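Local atomic coordinates of uncharacterized protein (Legionella longbeachae NSW150, PDB entry 4JZA), a protein that probably hydrolyses the 3-phosphate of phosphatidylinositol 3-phosphate, acting as a Legionella phosphoinositide phosphatase that is thought to affect lipid metabolism during infection. Residues A[58-63]-A[72-77]; A[78-83]-A[679-684]; A[129-134]-A[314-319]. All coordinates share one frame; numbering follows the deposited sequence.

Contact 1. Residues A[58-63]-A[72-77]; sequences FLIDAY and LTKQTL
Ile60, near the end of helix 41-62, reaches across to Lys74 and Leu77 in the first turn of helix 74-87. Its CG1 branch extends anti to the backbone N (chi1 -161°), which carries CD1 toward the facing helix. There CD1 lies 3.9 Å from CD1 of Leu77, methyl against methyl, and 4.0 Å from CG of Lys74. Isoleucine suits the place, a stiff beta-branched apolar side chain whose CD1 reaches the facing helix, while Leu77 also packs on Leu112 and Asn116 of helix 95-116. Lys74 runs alongside Ile60 in the reverse sense and brings its NZ to 3.7 Å from the Ile60 carbonyl O, so that the ammonium lies near the carbonyl. Next along, Asp61 lies 5.6 Å, OD1 to NZ, from Lys74, and its carboxylate instead forms a salt bridge with Lys78, one turn further on. On the partner side, Thr73 is the N-cap, its OG1 accepting from Thr76 N at 2.9 Å. The chemistry is that of a helical hairpin: an apolar core one side chain wide, edged by positive charge, where Lys78 pairs with Asp61 and Lys74 probably adds a weaker attraction to the carboxyl-terminal end of the first helix.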
loop_
_atom_site.group_PDB
_atom_site.type_symbol
_atom_site.label_atom_id
_atom_site.label_comp_id
_atom_site.label_asym_id
_atom_site.label_seq_id
_atom_site.Cartn_x
_atom_site.Cartn_y
_atom_site.Cartn_z
ATOM N N PHE A 58 -12.221 -8.139 0.712
ATOM C CA PHE A 58 -12.492 -6.789 1.159
ATOM C C PHE A 58 -12.961 -5.927 0.002
ATOM O O PHE A 58 -13.861 -5.090 0.135
ATOM C CB PHE A 58 -11.242 -6.171 1.727
ATOM C CG PHE A 58 -11.474 -4.849 2.388
ATOM C CD1 PHE A 58 -11.409 -3.694 1.658
ATOM C CD2 PHE A 58 -11.731 -4.782 3.740
ATOM C CE1 PHE A 58 -11.627 -2.497 2.242
ATOM C CE2 PHE A 58 -11.950 -3.576 4.349
ATOM C CZ PHE A 58 -11.893 -2.434 3.595
ATOM N N LEU A 59 -12.314 -6.102 -1.131
ATOM C CA LEU A 59 -12.545 -5.264 -2.307
ATOM C C LEU A 59 -13.960 -5.441 -2.793
ATOM O O LEU A 59 -14.672 -4.467 -3.074
ATOM C CB LEU A 59 -11.529 -5.637 -3.394
ATOM C CG LEU A 59 -11.645 -4.934 -4.729
ATOM C CD1 LEU A 59 -11.501 -3.429 -4.637
ATOM C CD2 LEU A 59 -10.624 -5.540 -5.679
ATOM N N ILE A 60 -14.381 -6.695 -2.882
ATOM C CA ILE A 60 -15.667 -6.997 -3.482
ATOM C C ILE A 60 -16.819 -6.609 -2.564
ATOM O O ILE A 60 -17.874 -6.182 -3.041
ATOM C CB ILE A 60 -15.752 -8.451 -3.990
ATOM C CG1 ILE A 60 -16.895 -8.592 -4.995
ATOM C CG2 ILE A 60 -15.896 -9.433 -2.851
ATOM C CD1 ILE A 60 -16.744 -9.785 -5.926
ATOM N N ASP A 61 -16.608 -6.734 -1.260
ATOM C CA ASP A 61 -17.594 -6.310 -0.283
ATOM C C ASP A 61 -17.624 -4.761 -0.155
ATOM O O ASP A 61 -18.626 -4.201 0.186
ATOM C CB ASP A 61 -17.322 -6.971 1.093
ATOM C CG ASP A 61 -17.534 -8.512 1.087
ATOM O OD1 ASP A 61 -18.108 -9.043 0.115
ATOM O OD2 ASP A 61 -17.108 -9.197 2.039
ATOM N N ALA A 62 -16.543 -4.053 -0.440
ATOM C CA ALA A 62 -16.477 -2.606 -0.145
ATOM C C ALA A 62 -16.692 -1.741 -1.360
ATOM O O ALA A 62 -17.252 -0.668 -1.249
ATOM C CB ALA A 62 -15.133 -2.271 0.450
ATOM N N TYR A 63 -16.219 -2.193 -2.519
ATOM C CA TYR A 63 -16.176 -1.335 -3.681
ATOM C C TYR A 63 -17.200 -1.806 -4.747
ATOM O O TYR A 63 -17.057 -2.885 -5.328
ATOM C CB TYR A 63 -14.725 -1.204 -4.187
ATOM C CG TYR A 63 -14.472 -0.096 -5.196
ATOM C CD1 TYR A 63 -15.028 1.173 -5.037
ATOM C CD2 TYR A 63 -13.655 -0.307 -6.317
ATOM C CE1 TYR A 63 -14.823 2.183 -5.973
ATOM C CE2 TYR A 63 -13.437 0.712 -7.276
ATOM C CZ TYR A 63 -14.027 1.953 -7.091
ATOM O OH TYR A 63 -13.852 2.996 -7.976
ATOM N N LEU A 72 -21.289 -11.407 -14.590
ATOM C CA LEU A 72 -20.831 -12.347 -13.614
ATOM C C LEU A 72 -21.274 -11.870 -12.236
ATOM O O LEU A 72 -21.355 -10.664 -11.971
ATOM C CB LEU A 72 -19.325 -12.471 -13.700
ATOM C CG LEU A 72 -18.691 -13.009 -14.985
ATOM C CD1 LEU A 72 -17.171 -13.000 -14.853
ATOM C CD2 LEU A 72 -19.143 -14.431 -15.263
ATOM N N THR A 73 -21.558 -12.821 -11.358
ATOM C CA THR A 73 -22.048 -12.531 -10.020
ATOM C C THR A 73 -20.864 -12.553 -9.067
ATOM O O THR A 73 -19.812 -13.211 -9.311
ATOM C CB THR A 73 -23.021 -13.620 -9.526
ATOM O OG1 THR A 73 -22.346 -14.894 -9.461
ATOM C CG2 THR A 73 -24.198 -13.765 -10.480
ATOM N N LYS A 74 -21.055 -11.861 -7.953
ATOM C CA LYS A 74 -20.150 -11.939 -6.848
ATOM C C LYS A 74 -19.879 -13.396 -6.486
ATOM O O LYS A 74 -18.743 -13.805 -6.257
ATOM C CB LYS A 74 -20.725 -11.201 -5.657
ATOM C CG LYS A 74 -20.773 -9.690 -5.843
ATOM C CD LYS A 74 -21.190 -9.012 -4.548
ATOM C CE LYS A 74 -21.791 -7.638 -4.815
ATOM N NZ LYS A 74 -21.496 -6.693 -3.700
ATOM N N GLN A 75 -20.912 -14.198 -6.458
ATOM C CA GLN A 75 -20.689 -15.544 -6.046
ATOM C C GLN A 75 -19.752 -16.296 -7.041
ATOM O O GLN A 75 -18.833 -17.019 -6.646
ATOM C CB GLN A 75 -22.041 -16.163 -5.792
ATOM C CG GLN A 75 -22.110 -17.655 -5.850
ATOM C CD GLN A 75 -23.512 -18.128 -6.250
ATOM O OE1 GLN A 75 -24.371 -17.352 -6.757
ATOM N NE2 GLN A 75 -23.746 -19.422 -6.047
ATOM N N THR A 76 -19.912 -16.081 -8.337
ATOM C CA THR A 76 -19.004 -16.709 -9.275
ATOM C C THR A 76 -17.558 -16.221 -9.073
ATOM O O THR A 76 -16.648 -17.046 -9.101
ATOM C CB THR A 76 -19.416 -16.463 -10.720
ATOM O OG1 THR A 76 -20.664 -17.126 -11.013
ATOM C CG2 THR A 76 -18.339 -16.988 -11.658
ATOM N N LEU A 77 -17.341 -14.913 -8.879
ATOM C CA LEU A 77 -15.991 -14.406 -8.639
ATOM C C LEU A 77 -15.323 -14.990 -7.423
ATOM O O LEU A 77 -14.180 -15.462 -7.459
ATOM C CB LEU A 77 -16.008 -12.906 -8.464
ATOM C CG LEU A 77 -16.530 -12.182 -9.715
ATOM C CD1 LEU A 77 -16.219 -10.697 -9.728
ATOM C CD2 LEU A 77 -15.991 -12.801 -10.987
#

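Contact 2. Residues A[78-83]-A[679-684]; sequences KAYVDE and CRLVAR
Tyr80 of helix 74-87 lays the root of its ring against Leu681 of helix 676-702, and Arg684, one turn beyond that leucine, comes to the rim of the same ring. Tyr80 has the most surface covered here. With CG anti to its own nitrogen (chi1 174°), the ring projects across toward the second helix, where CD2 of Leu681 approaches CG of Tyr80 to 3.6 Å and also touches CB and CD1. The two side chains cross almost perpendicularly, so a single methyl fills the corner where ring and CB join. Leucine suits the place because its neighbours are apolar: it packs on Leu72 and, with Tyr80, on Leu112 of helix 95-116.

Arg684 is bent at its second and third torsions, and this turns the guanidinium back toward helix 74-87. NH2 stands at the edge of the tyrosine ring, near its plane, 3.7 Å from CD1 of Tyr80; with the two planes 65° apart, this is not a cation-pi stack. The same NH2 makes a salt bridge with Glu83, at 3.6 Å from OE1. That oxygen lies well out of the guanidinium plane, so the attraction is between charges rather than along an N-H. A more directional link is made by a water, which accepts from Arg684 NE at 2.8 Å and donates to Glu83 OE2 at 2.8 Å.

The axes of the short segments stay 11.4 Å apart and are inclined at 111°, a steep crossing that ties the N-terminal helical hairpin to helix 676-702, in the family's C-terminal region, by plain structural packing. Chemically the joint is graded, from a buried aromatic-aliphatic core to a hydrated edge where the ion pair is direct but non-directional and the water supplies the directed hydrogen bonds.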
loop_
_atom_site.group_PDB
_atom_site.type_symbol
_atom_site.label_atom_id
_atom_site.label_comp_id
_atom_site.label_asym_id
_atom_site.label_seq_id
_atom_site.Cartn_x
_atom_site.Cartn_y
_atom_site.Cartn_z
ATOM N N LYS A 78 -16.036 -14.991 -6.324
ATOM C CA LYS A 78 -15.493 -15.516 -5.094
ATOM C C LYS A 78 -15.205 -16.994 -5.227
ATOM O O LYS A 78 -14.242 -17.489 -4.691
ATOM C CB LYS A 78 -16.468 -15.284 -3.951
ATOM C CG LYS A 78 -16.558 -13.854 -3.487
ATOM C CD LYS A 78 -17.726 -13.705 -2.529
ATOM C CE LYS A 78 -17.630 -12.349 -1.857
ATOM N NZ LYS A 78 -18.761 -12.015 -0.947
ATOM N N ALA A 79 -16.050 -17.736 -5.893
ATOM C CA ALA A 79 -15.729 -19.145 -6.046
ATOM C C ALA A 79 -14.424 -19.281 -6.862
ATOM O O ALA A 79 -13.575 -20.113 -6.515
ATOM C CB ALA A 79 -16.880 -19.924 -6.674
ATOM N N TYR A 80 -14.246 -18.457 -7.898
ATOM C CA TYR A 80 -13.037 -18.547 -8.749
ATOM C C TYR A 80 -11.779 -18.217 -7.966
ATOM O O TYR A 80 -10.779 -18.898 -8.008
ATOM C CB TYR A 80 -13.138 -17.625 -9.983
ATOM C CG TYR A 80 -11.874 -17.554 -10.814
ATOM C CD1 TYR A 80 -11.439 -18.640 -11.544
ATOM C CD2 TYR A 80 -11.124 -16.383 -10.875
ATOM C CE1 TYR A 80 -10.287 -18.577 -12.303
ATOM C CE2 TYR A 80 -9.968 -16.302 -11.634
ATOM C CZ TYR A 80 -9.546 -17.410 -12.341
ATOM O OH TYR A 80 -8.375 -17.367 -13.088
ATOM N N VAL A 81 -11.860 -17.171 -7.209
ATOM C CA VAL A 81 -10.780 -16.795 -6.331
ATOM C C VAL A 81 -10.469 -17.798 -5.275
ATOM O O VAL A 81 -9.317 -18.033 -5.007
ATOM C CB VAL A 81 -11.120 -15.456 -5.743
ATOM C CG1 VAL A 81 -10.322 -15.184 -4.519
ATOM C CG2 VAL A 81 -10.811 -14.468 -6.830
ATOM N N ASP A 82 -11.486 -18.412 -4.699
ATOM C CA ASP A 82 -11.284 -19.554 -3.822
ATOM C C ASP A 82 -10.587 -20.726 -4.485
ATOM O O ASP A 82 -9.768 -21.400 -3.821
ATOM C CB ASP A 82 -12.598 -20.032 -3.201
ATOM C CG ASP A 82 -13.173 -19.038 -2.172
ATOM O OD1 ASP A 82 -12.517 -18.080 -1.755
ATOM O OD2 ASP A 82 -14.292 -19.205 -1.733
ATOM N N GLU A 83 -10.862 -20.990 -5.765
ATOM C CA GLU A 83 -10.199 -22.116 -6.406
ATOM C C GLU A 83 -8.757 -21.761 -6.658
ATOM O O GLU A 83 -7.895 -22.633 -6.506
ATOM C CB GLU A 83 -10.883 -22.599 -7.691
ATOM C CG GLU A 83 -12.093 -23.496 -7.414
ATOM C CD GLU A 83 -12.757 -24.061 -8.691
ATOM O OE1 GLU A 83 -12.006 -24.725 -9.465
ATOM O OE2 GLU A 83 -14.007 -23.855 -8.910
ATOM N N CYS A 679 -14.983 -15.831 -20.759
ATOM C CA CYS A 679 -15.584 -17.044 -21.240
ATOM C C CYS A 679 -15.447 -18.180 -20.223
ATOM O O CYS A 679 -16.374 -18.937 -20.025
ATOM C CB CYS A 679 -14.959 -17.496 -22.555
ATOM S SG CYS A 679 -15.170 -16.363 -23.964
ATOM N N ARG A 680 -14.282 -18.327 -19.619
ATOM C CA ARG A 680 -14.044 -19.392 -18.639
ATOM C C ARG A 680 -15.036 -19.287 -17.488
ATOM O O ARG A 680 -15.612 -20.306 -17.078
ATOM C CB ARG A 680 -12.635 -19.310 -18.093
ATOM C CG ARG A 680 -12.436 -20.110 -16.817
ATOM C CD ARG A 680 -10.984 -20.290 -16.492
ATOM N NE ARG A 680 -10.406 -21.240 -17.432
ATOM C CZ ARG A 680 -9.179 -21.138 -17.928
ATOM N NH1 ARG A 680 -8.401 -20.094 -17.624
ATOM N NH2 ARG A 680 -8.751 -22.054 -18.779
ATOM N N LEU A 681 -15.238 -18.053 -17.023
ATOM C CA LEU A 681 -16.092 -17.766 -15.898
ATOM C C LEU A 681 -17.557 -17.782 -16.272
ATOM O O LEU A 681 -18.399 -18.140 -15.446
ATOM C CB LEU A 681 -15.749 -16.381 -15.308
ATOM C CG LEU A 681 -14.405 -16.212 -14.570
ATOM C CD1 LEU A 681 -14.247 -14.817 -13.957
ATOM C CD2 LEU A 681 -14.239 -17.280 -13.500
ATOM N N VAL A 682 -17.892 -17.369 -17.505
ATOM C CA VAL A 682 -19.270 -17.467 -17.967
ATOM C C VAL A 682 -19.650 -18.925 -18.015
ATOM O O VAL A 682 -20.714 -19.295 -17.577
ATOM C CB VAL A 682 -19.467 -16.745 -19.271
ATOM C CG1 VAL A 682 -20.715 -17.209 -20.002
ATOM C CG2 VAL A 682 -19.558 -15.262 -19.010
ATOM N N ALA A 683 -18.768 -19.792 -18.468
ATOM C CA ALA A 683 -19.130 -21.192 -18.519
ATOM C C ALA A 683 -19.294 -21.765 -17.124
ATOM O O ALA A 683 -20.081 -22.674 -16.929
ATOM C CB ALA A 683 -18.121 -21.993 -19.299
ATOM N N ARG A 684 -18.514 -21.283 -16.179
ATOM C CA ARG A 684 -18.574 -21.824 -14.830
ATOM C C ARG A 684 -19.855 -21.336 -14.150
ATOM O O ARG A 684 -20.540 -22.113 -13.492
ATOM C CB ARG A 684 -17.294 -21.522 -14.023
ATOM C CG ARG A 684 -16.385 -22.745 -13.906
ATOM C CD ARG A 684 -14.945 -22.517 -14.352
ATOM N NE ARG A 684 -14.085 -22.317 -13.194
ATOM C CZ ARG A 684 -12.767 -22.466 -13.198
ATOM N NH1 ARG A 684 -12.106 -22.802 -14.306
ATOM N NH2 ARG A 684 -12.108 -22.263 -12.073
HETATM O O HOH W 1 -14.743 -21.669 -10.544
#

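Contact 3. Residues A[129-134]-A[314-319]; sequences LNEAEQ and SEHQQF
A single carboxylate oxygen, OE1 of Glu131, receives two N-H groups from the start of helix 315-325. Gln317 NE2 donates to Glu131 OE1 at 2.7 Å, nearly straight at 170°, and His316 NE2 donates to Glu131 OE1 at 2.8 Å along a more bent path of 147°, a His-carboxylate hydrogen bond. The oxygen lies close to the planes of the histidine ring and the glutamine amide, while the two donors come to opposite faces of the carboxylate, clasping OE1 between them. A water adds a third donor to Glu131 OE1, at 2.8 Å, and is also hydrogen-bonded to Ser314 OG. This gathering of donors probably favours the ionised glutamate.

The groups around it set the donors in place. Gln317 OE1 is hydrogen-bonded to Tyr135 OH and to Thr344 OG1, which fixes the amide so that its NH2 faces Glu131. His316 CG sits between the backbone N and carbonyl carbon (chi1 63°), folding the ring back over its own helix start. There Ser314 OG lies over the centre of one ring face, 3.0 Å above it. Serine is a natural N-cap, and here its OG accepts from Gln317 N at 3.2 Å, so it caps the helix while also holding the bridging water.

Polar groups thus carry the contact, with Glu131 CG passing beside the Gln317 amide; the apolar touches are those of Glu131 and the small Ala132 with Phe320, on the next turn of helix 315-325. Ala132 also faces Phe58 and Leu59. Helices 41-62, 122-140 and 315-325 pack against one another, and Leu129 adds helix 95-116; in sequence, helix 122-140 leads into strand 144-150 and helix 315-325 is followed by strand 352-359 of the same mixed sheet.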
loop_
_atom_site.group_PDB
_atom_site.type_symbol
_atom_site.label_atom_id
_atom_site.label_comp_id
_atom_site.label_asym_id
_atom_site.label_seq_id
_atom_site.Cartn_x
_atom_site.Cartn_y
_atom_site.Cartn_z
ATOM N N LEU A 129 -6.346 -3.904 -5.493
ATOM C CA LEU A 129 -5.924 -5.005 -4.593
ATOM C C LEU A 129 -4.957 -4.572 -3.442
ATOM O O LEU A 129 -5.137 -4.908 -2.272
ATOM C CB LEU A 129 -5.247 -6.093 -5.413
ATOM C CG LEU A 129 -4.954 -7.409 -4.687
ATOM C CD1 LEU A 129 -6.186 -7.993 -4.065
ATOM C CD2 LEU A 129 -4.290 -8.433 -5.594
ATOM N N ASN A 130 -3.941 -3.798 -3.809
ATOM C CA ASN A 130 -2.875 -3.391 -2.917
ATOM C C ASN A 130 -3.451 -2.602 -1.795
ATOM O O ASN A 130 -3.118 -2.819 -0.647
ATOM C CB ASN A 130 -1.858 -2.553 -3.681
ATOM C CG ASN A 130 -0.631 -2.217 -2.849
ATOM O OD1 ASN A 130 0.056 -3.105 -2.355
ATOM N ND2 ASN A 130 -0.348 -0.917 -2.708
ATOM N N GLU A 131 -4.353 -1.692 -2.140
ATOM C CA GLU A 131 -5.008 -0.752 -1.161
ATOM C C GLU A 131 -6.138 -1.407 -0.410
ATOM O O GLU A 131 -6.313 -1.167 0.780
ATOM C CB GLU A 131 -5.432 0.591 -1.830
ATOM C CG GLU A 131 -4.218 1.415 -2.261
ATOM C CD GLU A 131 -4.501 2.544 -3.227
ATOM O OE1 GLU A 131 -5.387 3.396 -3.009
ATOM O OE2 GLU A 131 -3.819 2.630 -4.236
ATOM N N ALA A 132 -6.879 -2.281 -1.057
ATOM C CA ALA A 132 -7.834 -3.103 -0.303
ATOM C C ALA A 132 -7.145 -3.918 0.775
ATOM O O ALA A 132 -7.648 -4.028 1.853
ATOM C CB ALA A 132 -8.639 -4.023 -1.217
ATOM N N GLU A 133 -5.979 -4.465 0.515
ATOM C CA GLU A 133 -5.309 -5.220 1.559
ATOM C C GLU A 133 -4.965 -4.339 2.768
ATOM O O GLU A 133 -5.074 -4.765 3.899
ATOM C CB GLU A 133 -4.032 -5.841 1.025
ATOM C CG GLU A 133 -3.439 -6.856 1.990
ATOM C CD GLU A 133 -1.979 -7.194 1.725
ATOM O OE1 GLU A 133 -1.599 -8.250 2.245
ATOM O OE2 GLU A 133 -1.226 -6.445 1.034
ATOM N N GLN A 134 -4.533 -3.112 2.517
ATOM C CA GLN A 134 -4.156 -2.206 3.574
ATOM C C GLN A 134 -5.311 -1.887 4.491
ATOM O O GLN A 134 -5.171 -1.958 5.688
ATOM C CB GLN A 134 -3.670 -0.906 2.937
ATOM C CG GLN A 134 -2.360 -0.986 2.146
ATOM C CD GLN A 134 -2.072 0.329 1.481
ATOM O OE1 GLN A 134 -2.646 1.270 1.812
ATOM N NE2 GLN A 134 -1.167 0.419 0.658
ATOM N N SER A 314 -8.879 9.183 -3.159
ATOM C CA SER A 314 -9.478 8.618 -4.323
ATOM C C SER A 314 -10.807 8.037 -3.945
ATOM O O SER A 314 -11.105 7.798 -2.784
ATOM C CB SER A 314 -8.610 7.498 -4.859
ATOM O OG SER A 314 -8.639 6.344 -4.021
ATOM N N GLU A 315 -11.620 7.772 -4.935
ATOM C CA GLU A 315 -12.938 7.311 -4.640
ATOM C C GLU A 315 -12.917 5.902 -4.011
ATOM O O GLU A 315 -13.698 5.575 -3.124
ATOM C CB GLU A 315 -13.782 7.327 -5.910
ATOM C CG GLU A 315 -15.229 7.013 -5.606
ATOM C CD GLU A 315 -16.063 6.740 -6.833
ATOM O OE1 GLU A 315 -17.092 7.433 -6.966
ATOM O OE2 GLU A 315 -15.714 5.831 -7.627
ATOM N N HIS A 316 -12.040 5.058 -4.502
ATOM C CA HIS A 316 -11.929 3.737 -3.933
ATOM C C HIS A 316 -11.476 3.790 -2.462
ATOM O O HIS A 316 -12.010 3.055 -1.614
ATOM C CB HIS A 316 -11.090 2.780 -4.827
ATOM C CG HIS A 316 -9.666 3.182 -5.011
ATOM N ND1 HIS A 316 -9.228 3.874 -6.116
ATOM C CD2 HIS A 316 -8.580 2.992 -4.229
ATOM C CE1 HIS A 316 -7.933 4.108 -6.007
ATOM N NE2 HIS A 316 -7.514 3.586 -4.866
ATOM N N GLN A 317 -10.538 4.674 -2.137
ATOM C CA GLN A 317 -10.106 4.748 -0.757
ATOM C C GLN A 317 -11.341 5.066 0.114
ATOM O O GLN A 317 -11.491 4.527 1.199
ATOM C CB GLN A 317 -9.013 5.825 -0.556
ATOM C CG GLN A 317 -7.641 5.451 -1.090
ATOM C CD GLN A 317 -6.606 5.096 -0.039
ATOM O OE1 GLN A 317 -6.681 5.466 1.147
ATOM N NE2 GLN A 317 -5.621 4.390 -0.483
ATOM N N GLN A 318 -12.213 5.937 -0.375
ATOM C CA GLN A 318 -13.350 6.421 0.426
ATOM C C GLN A 318 -14.312 5.279 0.699
ATOM O O GLN A 318 -14.751 5.107 1.842
ATOM C CB GLN A 318 -14.026 7.608 -0.214
ATOM C CG GLN A 318 -13.046 8.735 -0.525
ATOM C CD GLN A 318 -13.696 10.041 -0.969
ATOM O OE1 GLN A 318 -14.350 10.145 -2.002
ATOM N NE2 GLN A 318 -13.492 11.044 -0.192
ATOM N N PHE A 319 -14.557 4.453 -0.311
ATOM C CA PHE A 319 -15.379 3.273 -0.108
ATOM C C PHE A 319 -14.693 2.312 0.825
ATOM O O PHE A 319 -15.356 1.688 1.626
ATOM C CB PHE A 319 -15.703 2.541 -1.407
ATOM C CG PHE A 319 -16.839 3.141 -2.195
ATOM C CD1 PHE A 319 -18.152 2.985 -1.777
ATOM C CD2 PHE A 319 -16.598 3.804 -3.382
ATOM C CE1 PHE A 319 -19.204 3.483 -2.514
ATOM C CE2 PHE A 319 -17.647 4.314 -4.130
ATOM C CZ PHE A 319 -18.954 4.139 -3.701
HETATM O O HOH W 2 -5.844 6.051 -3.764
#

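In the fold
From the N terminus, contact 1 closes first, around a short connection without helix or strand between helices 41-62 and 74-87. Helix 74-87 then opens contact 2, whose partner lies some 600 residues later, so it brackets most of the chain. Contact 3 falls within that span, and the segment it encloses includes the region assigned to the family's insertion domain. Contacts 1 and 2 share a helix and touch, with Leu72 packing on Leu681 and Val682; contacts 1 and 3 meet where Tyr63 lies on Phe319. Together they join helix 676-702 to the N-terminal helices and bring helix 315-325, which comes before strand 352-359 of the central sheet, against those same helices.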